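Local atomic coordinates of putative type VI secretion protein (Escherichia coli, PDB entry 6SKI), a protein that probably hydrolyses phospholipids as a toxic effector of the type VI secretion system, and is loaded onto the VgrG spike for delivery. Residues D74-E79 and G518-V523; M211-A216 and K233-V238; F280-M285 and L421-D426; I107-D112 and S121-T126; E287-F292 and H487-W492. All coordinates share one frame; numbering follows the deposited sequence.

Contact 1: residues D74-E79 and G518-V523; sequences DAQSCE and GNKAFV
The charged pair of this contact is Glu79 with Lys520. Lys520 NZ donates to Glu79 OE2 at 2.8 Å and meets that oxygen nearly along its C-O axis, making a salt bridge. The two chains cross at about a right angle: Glu79 runs out from the helix with CG anti to the backbone N (chi1 178°), while Lys520 bends at chi3. The other carboxylate oxygen, OE1, has a long, weak ion pair with Lys83. The Gln76 amide also lies beside the ammonium group. Phe522 packs beside the salt bridge, against the helix. Ala75 CB touches Phe522 CD1 at 3.4 Å, and Ala75 C lies over the centre of one ring face. Glu79 CD lies in the ring plane at the edge, with the carboxylate turned 69° from it. On the backbone, Lys520 O accepts from Gln72 NE2. Residues 74-79 of helix 72-85 cross strand 521-523 at 64°. That strand pairs antiparallel with strand 495-497, whose Ser496 also touches Glu79, Lys520 and Phe522.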
# COMPACT_ATOMS: atom_id res chain seq x y z
N ASP A 74 17.60 -30.76 -1.30
CA ASP A 74 16.33 -30.81 -0.59
C ASP A 74 15.38 -29.73 -1.09
O ASP A 74 14.17 -29.94 -1.13
CB ASP A 74 16.57 -30.67 0.91
CG ASP A 74 16.91 -31.98 1.57
OD1 ASP A 74 16.83 -33.03 0.89
OD2 ASP A 74 17.26 -31.98 2.77
N ALA A 75 15.91 -28.57 -1.49
CA ALA A 75 15.06 -27.52 -2.02
C ALA A 75 14.46 -27.92 -3.37
O ALA A 75 13.27 -27.68 -3.63
CB ALA A 75 15.85 -26.22 -2.14
N GLN A 76 15.26 -28.54 -4.23
CA GLN A 76 14.72 -29.01 -5.49
C GLN A 76 13.73 -30.15 -5.27
O GLN A 76 12.75 -30.27 -6.01
CB GLN A 76 15.84 -29.45 -6.43
CG GLN A 76 15.35 -29.96 -7.77
CD GLN A 76 14.81 -28.85 -8.64
OE1 GLN A 76 13.64 -28.86 -9.02
NE2 GLN A 76 15.65 -27.88 -8.95
N SER A 77 13.95 -30.97 -4.24
CA SER A 77 12.98 -32.00 -3.91
C SER A 77 11.69 -31.39 -3.38
O SER A 77 10.61 -31.92 -3.66
CB SER A 77 13.56 -32.97 -2.88
OG SER A 77 14.81 -33.47 -3.31
N CYS A 78 11.77 -30.29 -2.64
CA CYS A 78 10.56 -29.59 -2.21
C CYS A 78 9.79 -29.04 -3.41
O CYS A 78 8.56 -29.16 -3.47
CB CYS A 78 10.92 -28.44 -1.26
SG CYS A 78 11.51 -28.93 0.37
N GLU A 79 10.50 -28.45 -4.36
CA GLU A 79 9.85 -27.96 -5.57
C GLU A 79 9.18 -29.09 -6.34
O GLU A 79 8.04 -28.95 -6.80
CB GLU A 79 10.86 -27.24 -6.46
CG GLU A 79 10.26 -26.73 -7.76
CD GLU A 79 10.98 -25.52 -8.31
OE1 GLU A 79 10.67 -24.40 -7.88
OE2 GLU A 79 11.87 -25.70 -9.17
N GLY A 518 22.40 -20.21 -14.73
CA GLY A 518 21.78 -21.50 -14.90
C GLY A 518 21.40 -22.20 -13.62
O GLY A 518 20.73 -23.24 -13.67
N ASN A 519 21.80 -21.68 -12.46
CA ASN A 519 21.41 -22.26 -11.19
C ASN A 519 20.04 -21.76 -10.77
O ASN A 519 19.48 -20.83 -11.35
CB ASN A 519 22.43 -21.92 -10.11
CG ASN A 519 22.32 -20.49 -9.64
OD1 ASN A 519 22.03 -19.59 -10.43
ND2 ASN A 519 22.54 -20.26 -8.35
N LYS A 520 19.49 -22.40 -9.74
CA LYS A 520 18.24 -21.97 -9.13
C LYS A 520 18.47 -21.74 -7.64
O LYS A 520 18.99 -22.61 -6.95
CB LYS A 520 17.13 -22.99 -9.36
CG LYS A 520 16.21 -22.63 -10.51
CD LYS A 520 14.98 -23.52 -10.55
CE LYS A 520 15.36 -24.98 -10.50
NZ LYS A 520 14.20 -25.86 -10.80
N ALA A 521 18.07 -20.57 -7.17
CA ALA A 521 18.09 -20.23 -5.75
C ALA A 521 16.67 -20.30 -5.22
O ALA A 521 15.74 -19.82 -5.86
CB ALA A 521 18.67 -18.83 -5.52
N PHE A 522 16.52 -20.90 -4.04
CA PHE A 522 15.22 -21.30 -3.53
C PHE A 522 14.87 -20.49 -2.29
O PHE A 522 15.70 -20.35 -1.38
CB PHE A 522 15.21 -22.79 -3.22
CG PHE A 522 15.16 -23.65 -4.44
CD1 PHE A 522 16.31 -24.26 -4.92
CD2 PHE A 522 13.98 -23.86 -5.12
CE1 PHE A 522 16.27 -25.04 -6.05
CE2 PHE A 522 13.93 -24.65 -6.24
CZ PHE A 522 15.08 -25.24 -6.70
N VAL A 523 13.65 -19.96 -2.26
CA VAL A 523 13.15 -19.15 -1.17
C VAL A 523 11.80 -19.70 -0.74
O VAL A 523 11.06 -20.26 -1.55
CB VAL A 523 13.02 -17.67 -1.58
CG1 VAL A 523 12.08 -17.52 -2.75
CG2 VAL A 523 12.58 -16.81 -0.42

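Contact 2: residues M211-A216 and K233-V238; sequences MEQDPA and KPSGEV
Residues 211-216 form a sharp link between two helices, and Lys233-Gly236 form a type I beta turn, closed by Gly236 N to Lys233 O at 2.9 Å, whose Ser235 lies beside Gln213. Helix 198-211 ends in a Schellman motif, with Gln213 at positive phi (52°). Asp214 then N-caps helix 215-225. The beta turn leads into strand 237-243, so the contact sets the helix link against the entry to a strand of the main sheet. Gln213 CG lies anti to the carbonyl carbon, beside the backbone N, and the chain bends at chi2, which lays its amide across the turn. The amide group packs on Lys233 CB, on the Pro234 ring and on Ser235 CB. The Gln213 and Lys233 side chains cross at about a right angle. Asp214 OD1 takes the amide N-H of Ala216 on its anti lone pair, at 3.0 Å between Asp214 OD1 and Ala216 N. Ser235 OG donates to Asp214 O at 2.5 Å, from above the carbonyl plane.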
# COMPACT_ATOMS: atom_id res chain seq x y z
N MET A 211 3.30 16.58 8.82
CA MET A 211 3.42 17.07 10.18
C MET A 211 4.69 17.89 10.36
O MET A 211 4.69 18.92 11.05
CB MET A 211 3.41 15.90 11.16
CG MET A 211 2.98 16.25 12.56
SD MET A 211 3.42 14.94 13.72
CE MET A 211 2.91 15.68 15.26
N GLU A 212 5.78 17.46 9.73
CA GLU A 212 7.04 18.19 9.73
C GLU A 212 7.01 19.40 8.81
O GLU A 212 8.00 20.13 8.74
CB GLU A 212 8.18 17.26 9.32
CG GLU A 212 8.61 16.31 10.41
CD GLU A 212 9.24 15.05 9.86
OE1 GLU A 212 9.26 14.03 10.57
OE2 GLU A 212 9.72 15.08 8.70
N GLN A 213 5.90 19.61 8.10
CA GLN A 213 5.76 20.69 7.13
C GLN A 213 6.92 20.67 6.13
O GLN A 213 7.70 21.62 6.01
CB GLN A 213 5.64 22.04 7.83
CG GLN A 213 4.37 22.15 8.65
CD GLN A 213 3.15 22.38 7.79
OE1 GLN A 213 2.12 21.73 7.97
NE2 GLN A 213 3.26 23.30 6.84
N ASP A 214 7.02 19.55 5.43
CA ASP A 214 8.08 19.36 4.46
C ASP A 214 7.98 20.42 3.37
O ASP A 214 6.89 20.66 2.84
CB ASP A 214 7.98 17.96 3.84
CG ASP A 214 9.28 17.50 3.24
OD1 ASP A 214 9.59 17.90 2.10
OD2 ASP A 214 9.99 16.71 3.90
N PRO A 215 9.08 21.09 3.03
CA PRO A 215 9.01 22.12 1.98
C PRO A 215 8.67 21.56 0.61
O PRO A 215 8.18 22.31 -0.24
CB PRO A 215 10.41 22.74 2.02
CG PRO A 215 10.82 22.54 3.44
CD PRO A 215 10.39 21.13 3.69
N ALA A 216 8.93 20.28 0.37
CA ALA A 216 8.57 19.69 -0.92
C ALA A 216 7.06 19.64 -1.10
O ALA A 216 6.57 19.78 -2.23
CB ALA A 216 9.16 18.29 -1.05
N LYS A 233 -1.59 26.16 6.63
CA LYS A 233 -0.22 25.66 6.66
C LYS A 233 0.28 25.45 5.23
O LYS A 233 -0.41 24.81 4.43
CB LYS A 233 -0.14 24.36 7.44
CG LYS A 233 -0.46 24.51 8.92
CD LYS A 233 -0.72 23.17 9.57
CE LYS A 233 -1.16 23.34 11.01
NZ LYS A 233 -2.42 24.13 11.12
N PRO A 234 1.45 25.97 4.87
CA PRO A 234 1.90 25.90 3.47
C PRO A 234 2.07 24.49 2.95
O PRO A 234 1.97 24.28 1.74
CB PRO A 234 3.23 26.66 3.50
CG PRO A 234 3.70 26.47 4.91
CD PRO A 234 2.45 26.66 5.71
N SER A 235 2.32 23.52 3.82
CA SER A 235 2.43 22.12 3.41
C SER A 235 1.16 21.34 3.68
O SER A 235 1.13 20.13 3.40
CB SER A 235 3.61 21.45 4.13
OG SER A 235 4.85 21.88 3.59
N GLY A 236 0.13 21.97 4.21
CA GLY A 236 -1.15 21.32 4.39
C GLY A 236 -1.33 20.73 5.76
O GLY A 236 -0.50 20.87 6.67
N GLU A 237 -2.45 20.03 5.91
CA GLU A 237 -2.80 19.33 7.13
C GLU A 237 -3.44 18.00 6.74
O GLU A 237 -4.04 17.89 5.67
CB GLU A 237 -3.74 20.18 8.00
CG GLU A 237 -4.29 19.49 9.22
CD GLU A 237 -4.92 20.46 10.19
OE1 GLU A 237 -4.91 21.68 9.91
OE2 GLU A 237 -5.43 20.02 11.24
N VAL A 238 -3.31 17.00 7.60
CA VAL A 238 -3.89 15.69 7.35
C VAL A 238 -5.17 15.58 8.17
O VAL A 238 -5.15 15.76 9.40
CB VAL A 238 -2.92 14.55 7.70
CG1 VAL A 238 -3.58 13.21 7.48
CG2 VAL A 238 -1.67 14.65 6.85

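Contact 3: residues F280-M285 and L421-D426; sequences FQITAM and LRVMLD
Phe280 and Met424 slide past each other in opposite directions, and the sulfur comes to the rim of the ring. Met424 SD lies in the ring plane, 5.1 Å from the centroid of the Phe280 ring and 89° off its normal. This is an edge-on Met-aromatic contact, and its closest carbon is Phe280 CD2, 3.7 Å from Met424 SD. Phe280 reaches the helix with CG anti to the backbone N (chi1 -174°). Met424 also leaves its backbone anti to N, then bends at both chi2 and chi3. The double bend brings the methyl group round to the strand. There Met424 CE rests on Ile282 CG1 at 3.6 Å, the two chains crossing obliquely. Strand 278-284 belongs to the mixed sheet of an alpha/beta-hydrolase-like domain, and helix 416-431 packs on it. The axes of segments 280-284 and 421-426 run nearly antiparallel (163°), 9.3 Å apart at closest. Val423 is the second contact residue of the helix. Its CG1, anti to the backbone N, approaches the far end of the Phe280 ring obliquely, 3.9 Å from both CE2 and CZ of Phe280, and the two side chains cross at about a right angle. Val423 CB lies 4.1 Å from Ile282 CD1. Leu304 of the neighbouring strand 303-306 touches both Phe280 and Val423, and Arg466 of helix 452-466 adds a cation-pi contact to the Phe280 ring.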
# COMPACT_ATOMS: atom_id res chain seq x y z
N PHE A 280 -7.21 5.80 11.68
CA PHE A 280 -7.82 4.49 11.86
C PHE A 280 -7.01 3.45 11.12
O PHE A 280 -6.68 3.64 9.95
CB PHE A 280 -9.26 4.48 11.35
CG PHE A 280 -9.99 3.20 11.63
CD1 PHE A 280 -10.31 2.84 12.92
CD2 PHE A 280 -10.34 2.35 10.60
CE1 PHE A 280 -10.98 1.67 13.18
CE2 PHE A 280 -11.01 1.18 10.86
CZ PHE A 280 -11.33 0.84 12.15
N GLN A 281 -6.67 2.36 11.80
CA GLN A 281 -6.05 1.21 11.18
C GLN A 281 -6.89 -0.03 11.38
O GLN A 281 -7.41 -0.27 12.48
CB GLN A 281 -4.65 0.95 11.72
CG GLN A 281 -3.86 0.02 10.82
CD GLN A 281 -2.43 -0.16 11.25
OE1 GLN A 281 -2.13 -0.19 12.44
NE2 GLN A 281 -1.54 -0.31 10.29
N ILE A 282 -7.02 -0.82 10.33
CA ILE A 282 -7.51 -2.19 10.42
C ILE A 282 -6.29 -3.10 10.42
O ILE A 282 -5.26 -2.75 9.85
CB ILE A 282 -8.48 -2.53 9.29
CG1 ILE A 282 -9.47 -1.38 9.09
CG2 ILE A 282 -9.25 -3.79 9.61
CD1 ILE A 282 -10.44 -1.60 7.96
N THR A 283 -6.39 -4.22 11.12
CA THR A 283 -5.27 -5.13 11.28
C THR A 283 -5.73 -6.54 10.97
O THR A 283 -6.85 -6.93 11.31
CB THR A 283 -4.70 -5.03 12.71
OG1 THR A 283 -3.82 -3.90 12.79
CG2 THR A 283 -3.94 -6.29 13.11
N ALA A 284 -4.87 -7.31 10.30
CA ALA A 284 -5.19 -8.69 9.96
C ALA A 284 -4.92 -9.58 11.16
O ALA A 284 -3.79 -9.69 11.62
CB ALA A 284 -4.36 -9.14 8.76
N MET A 285 -5.97 -10.24 11.65
CA MET A 285 -5.83 -11.12 12.79
C MET A 285 -5.27 -12.48 12.42
O MET A 285 -4.77 -13.20 13.29
CB MET A 285 -7.18 -11.32 13.49
CG MET A 285 -7.49 -10.27 14.52
SD MET A 285 -8.98 -10.60 15.49
CE MET A 285 -9.61 -12.06 14.67
N LEU A 421 -13.39 -2.88 3.67
CA LEU A 421 -13.65 -1.64 2.96
C LEU A 421 -14.75 -0.84 3.64
O LEU A 421 -14.63 0.38 3.81
CB LEU A 421 -14.05 -1.94 1.52
CG LEU A 421 -14.21 -0.75 0.60
CD1 LEU A 421 -12.91 0.02 0.47
CD2 LEU A 421 -14.70 -1.22 -0.74
N ARG A 422 -15.84 -1.50 4.02
CA ARG A 422 -16.95 -0.79 4.64
C ARG A 422 -16.57 -0.26 6.01
O ARG A 422 -17.02 0.81 6.42
CB ARG A 422 -18.17 -1.70 4.71
CG ARG A 422 -18.80 -1.90 3.36
CD ARG A 422 -19.63 -3.15 3.27
NE ARG A 422 -19.83 -3.54 1.88
CZ ARG A 422 -20.90 -3.21 1.16
NH1 ARG A 422 -21.87 -2.49 1.70
NH2 ARG A 422 -20.99 -3.61 -0.09
N VAL A 423 -15.73 -0.99 6.74
CA VAL A 423 -15.25 -0.49 8.03
C VAL A 423 -14.40 0.76 7.83
O VAL A 423 -14.55 1.76 8.55
CB VAL A 423 -14.49 -1.58 8.79
CG1 VAL A 423 -14.09 -1.08 10.15
CG2 VAL A 423 -15.36 -2.81 8.93
N MET A 424 -13.48 0.73 6.86
CA MET A 424 -12.67 1.92 6.59
C MET A 424 -13.53 3.08 6.09
O MET A 424 -13.25 4.24 6.41
CB MET A 424 -11.56 1.60 5.60
CG MET A 424 -10.51 2.70 5.49
SD MET A 424 -9.63 3.08 7.02
CE MET A 424 -8.69 1.59 7.26
N LEU A 425 -14.56 2.78 5.31
CA LEU A 425 -15.47 3.83 4.85
C LEU A 425 -16.20 4.47 6.02
O LEU A 425 -16.37 5.69 6.06
CB LEU A 425 -16.47 3.26 3.85
CG LEU A 425 -16.00 2.93 2.44
CD1 LEU A 425 -16.97 1.98 1.77
CD2 LEU A 425 -15.86 4.19 1.62
N ASP A 426 -16.63 3.65 6.98
CA ASP A 426 -17.30 4.20 8.16
C ASP A 426 -16.35 5.08 8.96
O ASP A 426 -16.74 6.17 9.39
CB ASP A 426 -17.83 3.06 9.02
CG ASP A 426 -18.71 3.55 10.15
OD1 ASP A 426 -19.48 4.50 9.94
OD2 ASP A 426 -18.63 2.97 11.25

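Contact 4: residues I107-D112 and S121-T126; sequences ILYHPD and SAQIKT
Lys125 leaves strand 121-128 toward the loop after helix 101-108. Its CG takes the crowded position between the backbone N and the carbonyl carbon (chi1 57°), and from there the chain is extended. CB lies against the Tyr109 ring, with Lys125 CB 3.4 Å from Tyr109 CD2. CG passes the same ring carbon more loosely. CD then runs beside Tyr109 CB, CD2 and O, sliding past the tyrosine in the opposite direction. CE lies near Tyr109 O and Pro111 CB. At the tip, Lys125 NZ donates to Tyr109 O at 2.8 Å, nearly along the C=O axis, and lies close to Pro111 CG. A second, weak bond from NZ goes to Asn106 O, so the ammonium group meets carbonyls at the end of the helix. Gln123, two residues back, stacks its amide on one face of the Tyr109 ring, the planes 16° apart. The Tyr109 hydroxyl is hydrogen-bonded to Asp192 OD2. Asp112 and Gln123 are joined twice. Asp112 N donates to Gln123 O at 2.5 Å, and Gln123 N donates to the anti lone pair of Asp112 OD2 at 2.8 Å. The side-chain carboxylate thus completes a ring of two bonds with one strand residue. The arrangement is that of a helix-to-strand connection folded back along a strand of the mixed alpha/beta sheet.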
# COMPACT_ATOMS: atom_id res chain seq x y z
N ILE A 107 -11.90 4.92 -6.03
CA ILE A 107 -13.08 4.98 -6.89
C ILE A 107 -14.26 5.62 -6.15
O ILE A 107 -15.08 6.31 -6.76
CB ILE A 107 -13.44 3.58 -7.41
CG1 ILE A 107 -12.33 3.02 -8.29
CG2 ILE A 107 -14.76 3.60 -8.16
CD1 ILE A 107 -11.67 4.04 -9.19
N LEU A 108 -14.33 5.43 -4.84
CA LEU A 108 -15.47 5.90 -4.06
C LEU A 108 -15.23 7.25 -3.40
O LEU A 108 -16.20 7.91 -3.01
CB LEU A 108 -15.83 4.88 -2.97
CG LEU A 108 -16.56 3.63 -3.42
CD1 LEU A 108 -16.69 2.66 -2.27
CD2 LEU A 108 -17.92 3.99 -3.97
N TYR A 109 -13.97 7.66 -3.25
CA TYR A 109 -13.66 9.00 -2.78
C TYR A 109 -14.35 10.02 -3.67
O TYR A 109 -14.13 10.03 -4.89
CB TYR A 109 -12.15 9.21 -2.80
CG TYR A 109 -11.66 10.42 -2.04
CD1 TYR A 109 -11.50 10.37 -0.67
CD2 TYR A 109 -11.35 11.59 -2.69
CE1 TYR A 109 -11.03 11.46 0.03
CE2 TYR A 109 -10.90 12.69 -2.01
CZ TYR A 109 -10.74 12.62 -0.65
OH TYR A 109 -10.28 13.71 0.05
N HIS A 110 -15.20 10.85 -3.08
CA HIS A 110 -15.96 11.80 -3.86
C HIS A 110 -15.03 12.82 -4.51
O HIS A 110 -14.32 13.54 -3.79
CB HIS A 110 -16.99 12.50 -2.99
CG HIS A 110 -17.84 13.48 -3.73
ND1 HIS A 110 -17.85 14.83 -3.44
CD2 HIS A 110 -18.70 13.31 -4.77
CE1 HIS A 110 -18.69 15.44 -4.26
NE2 HIS A 110 -19.21 14.55 -5.07
N PRO A 111 -14.99 12.91 -5.83
CA PRO A 111 -14.16 13.93 -6.47
C PRO A 111 -14.94 15.20 -6.78
O PRO A 111 -16.10 15.15 -7.18
CB PRO A 111 -13.70 13.23 -7.75
CG PRO A 111 -14.90 12.42 -8.13
CD PRO A 111 -15.59 12.01 -6.83
N ASP A 112 -14.31 16.35 -6.58
CA ASP A 112 -14.88 17.63 -6.98
C ASP A 112 -14.11 18.13 -8.19
O ASP A 112 -12.88 18.17 -8.18
CB ASP A 112 -14.81 18.65 -5.84
CG ASP A 112 -15.97 18.50 -4.87
OD1 ASP A 112 -17.11 18.80 -5.26
OD2 ASP A 112 -15.73 18.07 -3.73
N SER A 121 -16.15 23.67 0.40
CA SER A 121 -15.31 22.52 0.67
C SER A 121 -15.30 21.64 -0.57
O SER A 121 -16.36 21.34 -1.13
CB SER A 121 -15.79 21.72 1.88
OG SER A 121 -16.29 22.57 2.89
N ALA A 122 -14.11 21.22 -0.98
CA ALA A 122 -13.94 20.43 -2.19
C ALA A 122 -13.00 19.28 -1.90
O ALA A 122 -12.19 19.33 -0.97
CB ALA A 122 -13.40 21.27 -3.34
N GLN A 123 -13.11 18.23 -2.71
CA GLN A 123 -12.27 17.06 -2.59
C GLN A 123 -11.70 16.69 -3.95
O GLN A 123 -12.43 16.65 -4.94
CB GLN A 123 -13.05 15.87 -2.02
CG GLN A 123 -13.05 15.80 -0.52
CD GLN A 123 -13.81 14.60 -0.02
OE1 GLN A 123 -14.26 13.76 -0.81
NE2 GLN A 123 -13.95 14.49 1.29
N ILE A 124 -10.40 16.43 -3.99
CA ILE A 124 -9.73 15.87 -5.15
C ILE A 124 -8.93 14.68 -4.66
O ILE A 124 -8.60 14.57 -3.47
CB ILE A 124 -8.83 16.89 -5.86
CG1 ILE A 124 -7.64 17.26 -4.99
CG2 ILE A 124 -9.62 18.13 -6.23
CD1 ILE A 124 -6.70 18.24 -5.63
N LYS A 125 -8.62 13.76 -5.57
CA LYS A 125 -8.05 12.49 -5.17
C LYS A 125 -6.86 12.14 -6.04
O LYS A 125 -6.74 12.60 -7.18
CB LYS A 125 -9.10 11.37 -5.20
CG LYS A 125 -9.78 11.14 -6.52
CD LYS A 125 -11.05 10.34 -6.29
CE LYS A 125 -11.62 9.80 -7.58
NZ LYS A 125 -13.04 9.41 -7.39
N THR A 126 -5.99 11.32 -5.47
CA THR A 126 -4.72 10.95 -6.08
C THR A 126 -4.45 9.49 -5.79
O THR A 126 -4.72 9.00 -4.69
CB THR A 126 -3.58 11.81 -5.53
OG1 THR A 126 -3.96 13.19 -5.55
CG2 THR A 126 -2.37 11.62 -6.35

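Contact 5: residues E287-F292 and H487-W492; sequences EYRYNF and HCSANW
Ser489 lies at the centre of the contact. Its OG, in the crowded position between the backbone N and the carbonyl carbon (chi1 54°), donates to Glu287 OE1 at 2.7 Å. The hydroxyl meets the carboxylate from above its plane. Ser489 CB sits over the centre of the Arg289 guanidinium, 3.6 Å above its plane. Ala490 packs beside the base of the arginine, with Ala490 CB 3.8 Å from Arg289 CG, and also touches Tyr288 CB. The next shell fixes the two charged groups. Arg289 NE donates to the syn lone pair of Glu287 OE2 at 2.8 Å, almost straight at 171°, and this salt bridge lies in the guanidinium plane. The Phe292 ring covers the guanidinium face opposite Ser489, so the cation is held between serine and phenyl ring. Arg289 NH1 has a further hydrogen bond to Asn526 OD1. Glu287 probably has its negative charge stabilised by the arginine. Farther out, Phe292 meets His310 edge-to-face. His310, with Ser197 and Asp245, fits a Ser-His-Asp triad, and the Glu287 side chain touches this presumed triad. These two loops therefore probably border the active site of an alpha/beta-hydrolase-type lipase.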
# COMPACT_ATOMS: atom_id res chain seq x y z
N GLU A 287 -2.92 -13.00 9.79
CA GLU A 287 -1.72 -12.85 8.97
C GLU A 287 -0.54 -13.29 9.81
O GLU A 287 -0.33 -12.77 10.91
CB GLU A 287 -1.55 -11.41 8.50
CG GLU A 287 -0.24 -11.14 7.79
CD GLU A 287 -0.08 -11.96 6.52
OE1 GLU A 287 -1.10 -12.33 5.92
OE2 GLU A 287 1.07 -12.23 6.13
N TYR A 288 0.22 -14.26 9.30
CA TYR A 288 1.23 -14.93 10.10
C TYR A 288 2.57 -15.04 9.40
O TYR A 288 3.49 -15.65 9.96
CB TYR A 288 0.74 -16.34 10.47
CG TYR A 288 -0.56 -16.34 11.23
CD1 TYR A 288 -0.69 -15.64 12.41
CD2 TYR A 288 -1.67 -17.00 10.73
CE1 TYR A 288 -1.88 -15.63 13.10
CE2 TYR A 288 -2.86 -16.99 11.41
CZ TYR A 288 -2.96 -16.31 12.60
OH TYR A 288 -4.14 -16.29 13.29
N ARG A 289 2.72 -14.48 8.21
CA ARG A 289 3.94 -14.63 7.44
C ARG A 289 5.11 -13.93 8.12
O ARG A 289 4.94 -12.97 8.88
CB ARG A 289 3.74 -14.09 6.03
CG ARG A 289 3.10 -15.08 5.09
CD ARG A 289 2.94 -14.48 3.72
NE ARG A 289 1.92 -13.43 3.72
CZ ARG A 289 1.41 -12.89 2.63
NH1 ARG A 289 1.81 -13.30 1.44
NH2 ARG A 289 0.49 -11.94 2.73
N TYR A 290 6.31 -14.42 7.83
CA TYR A 290 7.51 -13.82 8.40
C TYR A 290 7.85 -12.51 7.70
O TYR A 290 8.25 -11.54 8.35
CB TYR A 290 8.68 -14.80 8.31
CG TYR A 290 10.01 -14.23 8.71
CD1 TYR A 290 10.47 -14.34 10.01
CD2 TYR A 290 10.82 -13.58 7.79
CE1 TYR A 290 11.69 -13.81 10.39
CE2 TYR A 290 12.03 -13.06 8.15
CZ TYR A 290 12.46 -13.18 9.45
OH TYR A 290 13.68 -12.65 9.82
N ASN A 291 7.69 -12.47 6.38
CA ASN A 291 8.00 -11.28 5.60
C ASN A 291 6.92 -10.22 5.70
O ASN A 291 7.09 -9.13 5.14
CB ASN A 291 8.20 -11.66 4.13
CG ASN A 291 9.59 -12.16 3.84
OD1 ASN A 291 10.54 -11.80 4.53
ND2 ASN A 291 9.72 -13.00 2.83
N PHE A 292 5.83 -10.49 6.42
CA PHE A 292 4.74 -9.54 6.59
C PHE A 292 4.54 -9.36 8.08
O PHE A 292 3.71 -10.02 8.70
CB PHE A 292 3.47 -10.03 5.90
CG PHE A 292 3.57 -10.07 4.41
CD1 PHE A 292 4.29 -11.07 3.78
CD2 PHE A 292 2.94 -9.12 3.64
CE1 PHE A 292 4.38 -11.11 2.41
CE2 PHE A 292 3.03 -9.16 2.27
CZ PHE A 292 3.75 -10.16 1.65
N HIS A 487 -8.07 -16.18 3.77
CA HIS A 487 -7.10 -17.00 3.06
C HIS A 487 -5.95 -17.34 3.98
O HIS A 487 -5.56 -16.54 4.83
CB HIS A 487 -6.57 -16.27 1.82
CG HIS A 487 -7.62 -15.92 0.82
ND1 HIS A 487 -7.56 -16.31 -0.50
CD2 HIS A 487 -8.76 -15.20 0.94
CE1 HIS A 487 -8.61 -15.85 -1.15
NE2 HIS A 487 -9.36 -15.17 -0.30
N CYS A 488 -5.41 -18.54 3.81
CA CYS A 488 -4.18 -18.93 4.49
C CYS A 488 -3.02 -18.44 3.64
O CYS A 488 -2.71 -19.02 2.59
CB CYS A 488 -4.12 -20.44 4.70
SG CYS A 488 -2.63 -21.01 5.54
N SER A 489 -2.37 -17.36 4.08
CA SER A 489 -1.32 -16.72 3.30
C SER A 489 0.07 -17.20 3.67
O SER A 489 0.99 -17.04 2.86
CB SER A 489 -1.39 -15.20 3.46
OG SER A 489 -1.37 -14.83 4.82
N ALA A 490 0.24 -17.77 4.86
CA ALA A 490 1.51 -18.33 5.27
C ALA A 490 1.57 -19.80 4.88
O ALA A 490 0.70 -20.58 5.26
CB ALA A 490 1.71 -18.17 6.78
N ASN A 491 2.58 -20.16 4.10
CA ASN A 491 2.74 -21.53 3.65
C ASN A 491 4.22 -21.82 3.48
O ASN A 491 5.06 -20.92 3.56
CB ASN A 491 1.99 -21.80 2.34
CG ASN A 491 2.27 -20.76 1.29
OD1 ASN A 491 3.33 -20.74 0.68
ND2 ASN A 491 1.30 -19.88 1.05
N TRP A 492 4.54 -23.09 3.23
CA TRP A 492 5.91 -23.51 3.03
C TRP A 492 6.15 -23.91 1.58
O TRP A 492 7.00 -24.75 1.29
CB TRP A 492 6.26 -24.66 3.97
CG TRP A 492 6.58 -24.19 5.36
CD1 TRP A 492 5.75 -24.19 6.43
CD2 TRP A 492 7.83 -23.67 5.81
NE1 TRP A 492 6.40 -23.69 7.53
CE2 TRP A 492 7.68 -23.37 7.18
CE3 TRP A 492 9.06 -23.43 5.20
CZ2 TRP A 492 8.71 -22.83 7.94
CZ3 TRP A 492 10.09 -22.90 5.96
CH2 TRP A 492 9.90 -22.61 7.31

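How the contacts relate
Contacts 1, 3 and 5 are buried, while contacts 2 and 4 are only partly so. Contacts 3 and 5 lie nearest the chain's centre, each about 13 Å from it, but differ in chemistry: contact 3 is wholly apolar, contact 5 joins loops through charge and hydroxyl. Contacts 2, 3 and 4 reach the same mixed sheet, and strands 237-243 and 278-284 are neighbours in it. Contacts 3 and 4 touch through Leu425 and Leu108. Contacts 3 and 5 adjoin in sequence through strand 278-284 and the loop after it. Contact 1 sets a helix against a separate two-stranded sheet, its centre about 49 Å from that of contact 2. Backbone carbonyls accept in contacts 2 and 4, with a carboxylate as well in contact 4; carboxylates accept in contacts 1 and 5.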